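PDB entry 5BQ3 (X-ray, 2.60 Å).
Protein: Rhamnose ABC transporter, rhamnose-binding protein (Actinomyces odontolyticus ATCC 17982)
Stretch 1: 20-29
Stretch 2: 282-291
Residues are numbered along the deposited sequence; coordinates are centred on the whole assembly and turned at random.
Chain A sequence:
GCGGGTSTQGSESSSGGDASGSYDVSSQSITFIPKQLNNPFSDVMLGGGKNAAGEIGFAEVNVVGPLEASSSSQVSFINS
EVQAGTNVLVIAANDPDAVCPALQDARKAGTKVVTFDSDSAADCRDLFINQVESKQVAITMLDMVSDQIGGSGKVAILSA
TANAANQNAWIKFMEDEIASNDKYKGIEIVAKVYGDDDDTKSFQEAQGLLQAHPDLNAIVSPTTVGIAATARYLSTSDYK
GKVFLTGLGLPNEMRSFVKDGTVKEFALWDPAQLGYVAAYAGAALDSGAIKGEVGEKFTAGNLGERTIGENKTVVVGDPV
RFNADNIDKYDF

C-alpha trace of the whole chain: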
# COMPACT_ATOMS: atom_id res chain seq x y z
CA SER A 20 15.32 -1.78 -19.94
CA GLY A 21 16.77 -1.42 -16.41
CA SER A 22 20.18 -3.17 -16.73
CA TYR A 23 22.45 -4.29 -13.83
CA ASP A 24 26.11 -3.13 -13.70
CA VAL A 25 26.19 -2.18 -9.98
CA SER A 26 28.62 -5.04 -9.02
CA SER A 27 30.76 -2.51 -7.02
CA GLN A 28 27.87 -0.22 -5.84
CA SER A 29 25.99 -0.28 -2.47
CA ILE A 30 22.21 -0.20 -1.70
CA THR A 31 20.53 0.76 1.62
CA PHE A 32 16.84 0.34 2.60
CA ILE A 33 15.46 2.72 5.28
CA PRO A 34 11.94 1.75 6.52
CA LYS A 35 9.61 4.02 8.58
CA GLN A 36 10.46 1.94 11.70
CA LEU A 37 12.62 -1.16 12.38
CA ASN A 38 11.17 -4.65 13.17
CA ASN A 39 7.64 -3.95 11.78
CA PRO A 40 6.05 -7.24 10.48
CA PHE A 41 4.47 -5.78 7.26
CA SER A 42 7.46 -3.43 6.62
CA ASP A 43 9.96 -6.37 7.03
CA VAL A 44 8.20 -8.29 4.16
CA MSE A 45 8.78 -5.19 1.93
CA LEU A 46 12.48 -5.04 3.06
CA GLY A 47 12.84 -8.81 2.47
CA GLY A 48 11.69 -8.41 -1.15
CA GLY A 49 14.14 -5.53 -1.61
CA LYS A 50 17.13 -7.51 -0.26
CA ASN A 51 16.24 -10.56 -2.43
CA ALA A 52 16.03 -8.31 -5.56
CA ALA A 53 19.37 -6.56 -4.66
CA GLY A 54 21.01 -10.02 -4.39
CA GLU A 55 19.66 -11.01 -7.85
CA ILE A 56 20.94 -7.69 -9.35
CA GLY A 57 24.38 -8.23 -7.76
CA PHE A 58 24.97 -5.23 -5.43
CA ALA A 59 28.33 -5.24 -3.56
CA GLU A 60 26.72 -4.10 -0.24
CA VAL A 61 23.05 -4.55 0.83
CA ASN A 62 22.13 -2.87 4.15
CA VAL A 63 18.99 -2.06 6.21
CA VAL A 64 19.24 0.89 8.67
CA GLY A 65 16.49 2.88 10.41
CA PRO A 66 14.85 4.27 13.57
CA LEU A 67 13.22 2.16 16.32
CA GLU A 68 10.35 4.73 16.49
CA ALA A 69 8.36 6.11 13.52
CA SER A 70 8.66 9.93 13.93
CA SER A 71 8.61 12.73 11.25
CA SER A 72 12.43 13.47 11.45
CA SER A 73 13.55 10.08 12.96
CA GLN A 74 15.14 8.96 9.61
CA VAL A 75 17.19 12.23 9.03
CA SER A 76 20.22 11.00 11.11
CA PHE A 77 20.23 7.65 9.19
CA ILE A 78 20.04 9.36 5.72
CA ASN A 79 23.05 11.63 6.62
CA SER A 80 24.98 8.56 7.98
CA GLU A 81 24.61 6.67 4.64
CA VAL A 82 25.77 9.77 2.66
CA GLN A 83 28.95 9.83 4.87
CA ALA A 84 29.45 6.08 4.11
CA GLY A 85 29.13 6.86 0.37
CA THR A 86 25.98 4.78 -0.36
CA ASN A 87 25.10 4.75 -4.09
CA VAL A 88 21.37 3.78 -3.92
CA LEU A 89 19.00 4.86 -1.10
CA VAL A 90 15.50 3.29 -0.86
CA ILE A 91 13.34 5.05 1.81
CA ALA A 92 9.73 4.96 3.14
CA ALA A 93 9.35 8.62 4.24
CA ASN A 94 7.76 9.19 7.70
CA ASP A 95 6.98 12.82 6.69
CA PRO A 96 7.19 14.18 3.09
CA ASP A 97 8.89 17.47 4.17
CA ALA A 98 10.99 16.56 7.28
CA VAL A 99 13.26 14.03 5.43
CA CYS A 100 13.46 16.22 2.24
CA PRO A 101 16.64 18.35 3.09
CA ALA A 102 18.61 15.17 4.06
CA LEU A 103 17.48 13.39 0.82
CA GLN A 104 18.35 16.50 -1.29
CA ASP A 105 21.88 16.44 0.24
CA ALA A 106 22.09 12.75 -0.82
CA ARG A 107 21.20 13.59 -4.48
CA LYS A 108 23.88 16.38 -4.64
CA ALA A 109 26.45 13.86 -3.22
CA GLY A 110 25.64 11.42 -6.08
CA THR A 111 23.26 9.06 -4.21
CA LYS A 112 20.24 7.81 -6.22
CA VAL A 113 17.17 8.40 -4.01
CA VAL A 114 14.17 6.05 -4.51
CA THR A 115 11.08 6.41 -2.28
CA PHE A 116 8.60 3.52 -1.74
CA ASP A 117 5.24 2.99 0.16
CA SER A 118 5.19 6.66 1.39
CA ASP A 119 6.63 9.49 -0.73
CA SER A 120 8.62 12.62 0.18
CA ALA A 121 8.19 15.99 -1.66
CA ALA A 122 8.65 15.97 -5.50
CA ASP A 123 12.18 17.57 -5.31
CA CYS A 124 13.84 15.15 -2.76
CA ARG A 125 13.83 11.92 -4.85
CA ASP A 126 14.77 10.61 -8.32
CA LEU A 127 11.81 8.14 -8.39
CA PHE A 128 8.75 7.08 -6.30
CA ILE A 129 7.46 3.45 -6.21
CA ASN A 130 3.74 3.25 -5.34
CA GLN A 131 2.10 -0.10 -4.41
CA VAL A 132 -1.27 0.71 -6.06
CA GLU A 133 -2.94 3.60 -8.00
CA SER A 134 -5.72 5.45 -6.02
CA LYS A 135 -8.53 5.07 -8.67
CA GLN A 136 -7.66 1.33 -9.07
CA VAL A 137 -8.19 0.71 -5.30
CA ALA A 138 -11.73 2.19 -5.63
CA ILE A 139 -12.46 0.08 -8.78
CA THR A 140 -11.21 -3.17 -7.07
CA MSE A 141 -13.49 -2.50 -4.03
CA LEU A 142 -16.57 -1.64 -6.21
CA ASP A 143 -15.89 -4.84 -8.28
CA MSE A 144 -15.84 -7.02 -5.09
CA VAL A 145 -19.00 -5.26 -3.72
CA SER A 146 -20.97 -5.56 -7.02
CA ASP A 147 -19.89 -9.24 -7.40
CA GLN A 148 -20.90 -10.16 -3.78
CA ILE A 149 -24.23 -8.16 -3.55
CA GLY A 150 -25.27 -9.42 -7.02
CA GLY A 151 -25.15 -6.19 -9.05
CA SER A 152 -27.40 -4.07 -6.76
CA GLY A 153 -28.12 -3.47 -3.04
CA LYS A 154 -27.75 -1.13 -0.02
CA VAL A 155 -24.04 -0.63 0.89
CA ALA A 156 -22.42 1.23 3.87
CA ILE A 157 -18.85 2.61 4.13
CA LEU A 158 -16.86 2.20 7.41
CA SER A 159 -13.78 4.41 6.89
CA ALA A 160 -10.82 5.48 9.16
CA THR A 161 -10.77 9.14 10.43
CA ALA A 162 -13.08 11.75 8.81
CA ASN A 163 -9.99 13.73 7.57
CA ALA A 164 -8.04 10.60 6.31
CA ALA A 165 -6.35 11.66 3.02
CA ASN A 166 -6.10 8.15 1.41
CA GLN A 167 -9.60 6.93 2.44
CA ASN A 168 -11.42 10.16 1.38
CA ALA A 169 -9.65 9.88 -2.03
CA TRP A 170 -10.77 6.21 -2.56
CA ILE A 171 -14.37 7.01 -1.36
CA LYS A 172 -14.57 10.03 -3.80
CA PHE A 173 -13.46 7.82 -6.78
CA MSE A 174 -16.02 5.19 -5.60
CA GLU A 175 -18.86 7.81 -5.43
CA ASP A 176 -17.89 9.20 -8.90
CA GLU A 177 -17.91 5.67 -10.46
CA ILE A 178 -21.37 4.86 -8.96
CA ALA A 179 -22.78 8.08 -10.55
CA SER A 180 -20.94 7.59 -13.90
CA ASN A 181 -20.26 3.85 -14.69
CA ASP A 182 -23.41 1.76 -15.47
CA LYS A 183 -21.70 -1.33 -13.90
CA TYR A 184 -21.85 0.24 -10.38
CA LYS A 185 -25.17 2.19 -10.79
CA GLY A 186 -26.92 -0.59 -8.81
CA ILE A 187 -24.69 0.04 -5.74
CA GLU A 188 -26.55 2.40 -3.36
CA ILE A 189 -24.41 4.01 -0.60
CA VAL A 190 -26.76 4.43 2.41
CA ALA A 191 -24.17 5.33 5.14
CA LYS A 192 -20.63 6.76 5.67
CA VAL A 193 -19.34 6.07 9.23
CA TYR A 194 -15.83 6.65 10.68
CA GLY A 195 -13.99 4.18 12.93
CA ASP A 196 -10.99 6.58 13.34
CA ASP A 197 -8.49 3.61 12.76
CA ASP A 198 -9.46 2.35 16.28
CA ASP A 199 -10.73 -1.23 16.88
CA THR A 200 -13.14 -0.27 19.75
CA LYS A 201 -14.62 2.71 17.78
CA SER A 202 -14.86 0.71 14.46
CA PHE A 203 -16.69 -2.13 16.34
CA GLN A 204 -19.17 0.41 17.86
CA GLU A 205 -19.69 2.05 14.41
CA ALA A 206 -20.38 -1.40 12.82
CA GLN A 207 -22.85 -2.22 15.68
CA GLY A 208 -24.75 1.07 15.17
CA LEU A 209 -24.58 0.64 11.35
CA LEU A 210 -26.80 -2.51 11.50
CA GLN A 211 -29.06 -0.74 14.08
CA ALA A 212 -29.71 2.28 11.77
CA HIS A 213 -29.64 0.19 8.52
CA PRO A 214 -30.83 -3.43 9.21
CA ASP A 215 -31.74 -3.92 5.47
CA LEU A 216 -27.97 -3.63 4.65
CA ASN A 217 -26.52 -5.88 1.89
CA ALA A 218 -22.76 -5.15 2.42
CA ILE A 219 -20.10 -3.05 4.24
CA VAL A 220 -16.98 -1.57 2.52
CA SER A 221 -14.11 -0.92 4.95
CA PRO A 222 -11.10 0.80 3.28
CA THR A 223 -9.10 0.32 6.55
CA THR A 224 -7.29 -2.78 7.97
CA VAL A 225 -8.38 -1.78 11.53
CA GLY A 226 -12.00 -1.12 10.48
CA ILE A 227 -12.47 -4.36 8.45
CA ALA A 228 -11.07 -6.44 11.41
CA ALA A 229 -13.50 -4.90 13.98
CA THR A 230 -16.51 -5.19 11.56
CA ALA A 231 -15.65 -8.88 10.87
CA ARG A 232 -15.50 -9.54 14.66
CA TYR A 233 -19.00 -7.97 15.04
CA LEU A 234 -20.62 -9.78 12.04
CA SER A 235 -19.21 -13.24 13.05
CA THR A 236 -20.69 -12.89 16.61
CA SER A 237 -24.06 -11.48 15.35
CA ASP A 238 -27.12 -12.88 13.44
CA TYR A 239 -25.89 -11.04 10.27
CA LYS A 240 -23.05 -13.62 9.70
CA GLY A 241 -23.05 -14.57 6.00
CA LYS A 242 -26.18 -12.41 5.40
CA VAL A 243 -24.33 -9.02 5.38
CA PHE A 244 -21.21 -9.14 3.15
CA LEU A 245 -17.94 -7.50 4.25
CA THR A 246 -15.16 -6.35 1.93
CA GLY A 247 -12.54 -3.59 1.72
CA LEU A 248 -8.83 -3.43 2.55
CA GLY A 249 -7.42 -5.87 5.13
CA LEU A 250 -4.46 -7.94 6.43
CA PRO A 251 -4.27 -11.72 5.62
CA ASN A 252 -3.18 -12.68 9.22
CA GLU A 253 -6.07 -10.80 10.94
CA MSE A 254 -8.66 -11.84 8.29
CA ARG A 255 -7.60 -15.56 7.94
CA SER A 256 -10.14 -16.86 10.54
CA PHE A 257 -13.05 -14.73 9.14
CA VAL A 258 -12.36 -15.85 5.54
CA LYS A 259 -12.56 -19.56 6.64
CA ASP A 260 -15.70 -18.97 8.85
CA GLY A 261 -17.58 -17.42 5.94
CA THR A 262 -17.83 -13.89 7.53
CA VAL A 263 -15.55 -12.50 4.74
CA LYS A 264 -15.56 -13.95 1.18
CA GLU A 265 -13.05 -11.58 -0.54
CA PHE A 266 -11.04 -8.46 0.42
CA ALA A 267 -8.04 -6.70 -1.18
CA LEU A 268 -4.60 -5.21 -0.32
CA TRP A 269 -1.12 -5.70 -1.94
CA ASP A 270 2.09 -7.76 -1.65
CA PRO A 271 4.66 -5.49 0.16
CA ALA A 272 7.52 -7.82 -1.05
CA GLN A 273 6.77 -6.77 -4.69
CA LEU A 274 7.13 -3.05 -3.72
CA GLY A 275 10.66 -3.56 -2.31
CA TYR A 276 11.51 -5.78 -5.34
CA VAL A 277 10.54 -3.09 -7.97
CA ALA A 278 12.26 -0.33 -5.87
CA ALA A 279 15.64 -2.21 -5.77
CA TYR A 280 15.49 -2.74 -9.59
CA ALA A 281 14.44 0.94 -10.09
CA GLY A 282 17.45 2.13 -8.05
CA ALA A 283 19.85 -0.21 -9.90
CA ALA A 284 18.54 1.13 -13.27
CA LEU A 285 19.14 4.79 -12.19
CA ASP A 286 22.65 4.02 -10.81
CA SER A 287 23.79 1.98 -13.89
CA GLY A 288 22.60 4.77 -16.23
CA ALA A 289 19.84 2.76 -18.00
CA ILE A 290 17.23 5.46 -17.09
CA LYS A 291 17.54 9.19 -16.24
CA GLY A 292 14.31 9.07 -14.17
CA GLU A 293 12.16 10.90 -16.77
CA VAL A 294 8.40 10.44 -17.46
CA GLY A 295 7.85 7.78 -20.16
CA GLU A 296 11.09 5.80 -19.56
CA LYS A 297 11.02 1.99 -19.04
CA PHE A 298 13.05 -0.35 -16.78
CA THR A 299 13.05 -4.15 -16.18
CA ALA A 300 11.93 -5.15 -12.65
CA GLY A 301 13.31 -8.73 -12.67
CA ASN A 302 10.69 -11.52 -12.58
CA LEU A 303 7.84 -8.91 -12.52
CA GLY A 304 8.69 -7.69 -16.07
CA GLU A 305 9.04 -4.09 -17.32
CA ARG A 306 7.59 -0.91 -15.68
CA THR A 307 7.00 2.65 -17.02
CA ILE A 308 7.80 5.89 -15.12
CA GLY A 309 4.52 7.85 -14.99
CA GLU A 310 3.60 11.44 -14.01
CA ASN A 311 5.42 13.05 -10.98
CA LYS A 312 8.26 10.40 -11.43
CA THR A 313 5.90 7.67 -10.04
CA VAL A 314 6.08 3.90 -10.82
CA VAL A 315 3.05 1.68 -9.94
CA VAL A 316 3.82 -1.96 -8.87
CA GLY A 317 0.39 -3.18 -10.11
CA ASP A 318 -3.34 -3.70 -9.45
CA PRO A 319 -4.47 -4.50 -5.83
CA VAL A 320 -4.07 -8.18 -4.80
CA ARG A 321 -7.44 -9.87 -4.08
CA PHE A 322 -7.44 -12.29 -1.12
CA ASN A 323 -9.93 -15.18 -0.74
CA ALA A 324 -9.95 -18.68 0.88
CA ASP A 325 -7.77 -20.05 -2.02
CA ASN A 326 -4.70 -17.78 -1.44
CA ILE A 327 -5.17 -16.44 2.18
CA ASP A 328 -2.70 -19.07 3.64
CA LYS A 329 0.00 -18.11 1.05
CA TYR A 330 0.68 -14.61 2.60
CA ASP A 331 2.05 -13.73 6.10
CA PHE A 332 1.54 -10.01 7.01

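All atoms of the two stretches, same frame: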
# COMPACT_ATOMS: atom_id res chain seq x y z
N SER A 20 14.55 -0.81 -20.72
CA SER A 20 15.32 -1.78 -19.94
C SER A 20 16.04 -1.12 -18.76
O SER A 20 16.51 0.02 -18.88
CB SER A 20 16.33 -2.50 -20.83
N GLY A 21 16.12 -1.84 -17.65
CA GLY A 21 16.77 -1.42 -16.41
C GLY A 21 17.89 -2.36 -16.02
O GLY A 21 17.80 -3.07 -15.01
N SER A 22 18.97 -2.34 -16.83
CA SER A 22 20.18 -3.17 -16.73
C SER A 22 20.88 -3.11 -15.36
O SER A 22 20.68 -2.16 -14.59
CB SER A 22 21.18 -2.78 -17.82
N TYR A 23 21.70 -4.14 -15.08
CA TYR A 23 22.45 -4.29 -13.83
C TYR A 23 23.96 -4.33 -14.08
O TYR A 23 24.47 -5.28 -14.67
CB TYR A 23 22.00 -5.55 -13.08
N ASP A 24 24.66 -3.28 -13.63
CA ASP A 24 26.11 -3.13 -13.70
C ASP A 24 26.58 -2.40 -12.43
O ASP A 24 27.49 -1.55 -12.47
CB ASP A 24 26.55 -2.42 -15.00
CG ASP A 24 28.02 -2.61 -15.33
OD1 ASP A 24 28.54 -3.74 -15.15
OD2 ASP A 24 28.66 -1.63 -15.78
N VAL A 25 25.95 -2.74 -11.30
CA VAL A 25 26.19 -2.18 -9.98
C VAL A 25 26.89 -3.23 -9.08
O VAL A 25 26.60 -3.33 -7.88
CB VAL A 25 24.88 -1.61 -9.35
CG1 VAL A 25 24.47 -0.30 -10.03
CG2 VAL A 25 23.74 -2.62 -9.39
N SER A 26 27.84 -3.99 -9.67
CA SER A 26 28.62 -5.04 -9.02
C SER A 26 29.56 -4.50 -7.93
O SER A 26 29.97 -5.27 -7.05
CB SER A 26 29.43 -5.82 -10.06
OG SER A 26 30.25 -4.96 -10.83
N SER A 27 29.88 -3.20 -7.97
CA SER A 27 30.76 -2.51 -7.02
C SER A 27 30.00 -1.47 -6.17
O SER A 27 30.57 -0.93 -5.22
CB SER A 27 31.89 -1.81 -7.78
OG SER A 27 31.37 -0.87 -8.71
N GLN A 28 28.72 -1.22 -6.50
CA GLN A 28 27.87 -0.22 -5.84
C GLN A 28 27.12 -0.81 -4.63
O GLN A 28 26.92 -2.02 -4.55
CB GLN A 28 26.88 0.38 -6.85
CG GLN A 28 27.52 0.91 -8.14
CD GLN A 28 28.16 2.26 -7.97
OE1 GLN A 28 29.33 2.38 -7.61
NE2 GLN A 28 27.41 3.31 -8.25
N SER A 29 26.71 0.08 -3.70
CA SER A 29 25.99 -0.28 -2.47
C SER A 29 24.55 0.25 -2.45
O SER A 29 24.27 1.34 -2.95
CB SER A 29 26.74 0.24 -1.25
OG SER A 29 26.94 1.65 -1.32
N GLY A 282 16.24 1.49 -8.55
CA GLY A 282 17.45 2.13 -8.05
C GLY A 282 18.69 1.69 -8.79
O GLY A 282 19.58 2.51 -9.05
N ALA A 283 18.75 0.39 -9.14
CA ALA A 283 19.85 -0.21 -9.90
C ALA A 283 19.89 0.33 -11.32
O ALA A 283 20.98 0.52 -11.87
CB ALA A 283 19.70 -1.72 -9.91
N ALA A 284 18.70 0.59 -11.92
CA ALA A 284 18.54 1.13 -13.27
C ALA A 284 19.01 2.59 -13.34
O ALA A 284 19.61 2.98 -14.34
CB ALA A 284 17.09 1.02 -13.69
N LEU A 285 18.74 3.39 -12.28
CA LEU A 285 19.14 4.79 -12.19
C LEU A 285 20.65 4.92 -11.99
O LEU A 285 21.28 5.80 -12.58
CB LEU A 285 18.41 5.50 -11.03
CG LEU A 285 16.94 5.88 -11.24
CD1 LEU A 285 16.22 5.99 -9.92
CD2 LEU A 285 16.80 7.18 -12.01
N ASP A 286 21.23 4.04 -11.15
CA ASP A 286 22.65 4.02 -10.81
C ASP A 286 23.53 3.52 -11.96
O ASP A 286 24.64 4.02 -12.12
CB ASP A 286 22.87 3.15 -9.57
CG ASP A 286 24.10 3.49 -8.75
OD1 ASP A 286 24.43 4.69 -8.65
OD2 ASP A 286 24.68 2.57 -8.16
N SER A 287 23.05 2.53 -12.74
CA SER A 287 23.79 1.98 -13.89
C SER A 287 23.80 2.95 -15.07
O SER A 287 24.74 2.94 -15.87
CB SER A 287 23.21 0.64 -14.32
OG SER A 287 21.85 0.76 -14.70
N GLY A 288 22.76 3.78 -15.17
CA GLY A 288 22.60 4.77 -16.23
C GLY A 288 21.63 4.36 -17.32
O GLY A 288 21.58 5.01 -18.37
N ALA A 289 20.84 3.29 -17.07
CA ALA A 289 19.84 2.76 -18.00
C ALA A 289 18.67 3.74 -18.19
O ALA A 289 18.11 3.82 -19.28
CB ALA A 289 19.32 1.42 -17.51
N ILE A 290 18.31 4.46 -17.11
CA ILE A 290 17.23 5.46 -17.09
C ILE A 290 17.70 6.72 -16.37
O ILE A 290 18.48 6.64 -15.42
CB ILE A 290 15.90 4.91 -16.48
CG1 ILE A 290 16.12 4.25 -15.10
CG2 ILE A 290 15.18 3.98 -17.45
CD1 ILE A 290 14.94 4.28 -14.15
N LYS A 291 17.22 7.89 -16.82
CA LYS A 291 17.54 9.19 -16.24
C LYS A 291 16.55 9.54 -15.12
O LYS A 291 16.84 10.38 -14.27
CB LYS A 291 17.53 10.29 -17.33
CG LYS A 291 18.60 10.13 -18.40
CD LYS A 291 18.29 10.96 -19.63
CE LYS A 291 19.26 10.72 -20.76
NZ LYS A 291 18.88 11.48 -21.98

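Stretch 1 is an irregular segment near the start of the chain, and it lies along the last turns of a helix in stretch 2. The helix covers 282-287 here and begins earlier in the chain. Touching residues are at least 258 positions apart in sequence, so this is a tertiary contact. It buries 410 Å², both sides summed. The CA atoms of G21 and A284 are 4.4 Å apart, and those of D24 and S287 are 5.6 Å apart. Between these two pairs both numberings rise by three.

The helix end is held by its own backbone. D286 N donates a hydrogen bond to G282 O at 3.1 Å, and S287 N donates one to A283 O at 3.0 Å. Beyond S287 the chain turns. A284 O accepts a weak hydrogen bond from A289 N at 3.0 Å. G288 is the first residue to leave helical angles, with phi at 102°. A CB there would be jammed against the carbonyl O of S287, so the position calls for glycine.

The clearest polar link is a side-chain pair. Q28 NE2 donates a hydrogen bond to D286 OD2 at 2.8 Å, with an N-H...acceptor angle of 149°. The amide of Q28 is neutral and the carboxylate of D286 normally carries a negative charge, so this is a charge-assisted bond. Both side chains leave their backbones toward the opposite stretch.

A second polar site centres on the hydroxyl of S287, chi1 60° (p). S287 OG lies 3.1 Å from S22 O across the interface and 3.0 Å from A283 O one turn back in the helix. The hydroxyl has one proton for these two carbonyls, and the geometry does not settle which receives it.

One apolar side-chain contact lies between these polar sites. V25 is buried and its CB points toward the helix. V25 CG2 meets A283 CB at 4.2 Å. V25 CG1 also lies 3.4 Å from D286 OD2, so the methyl packs beside the carboxylate oxygen that Q28 engages.

Close backbone approach occurs at G21. Its CA lies 3.7 Å from A284 CB and 4.0 Å from A289 CB. An ideal CB on G21 would come within 3.1 Å of A284 CB, which is tight. The absence of a side chain on G21 and the small methyl of A284 therefore suit this spacing. A289 CB also packs against backbone atoms on each side of G21, 3.4 Å from S20 O and 3.8 Å from S22 N.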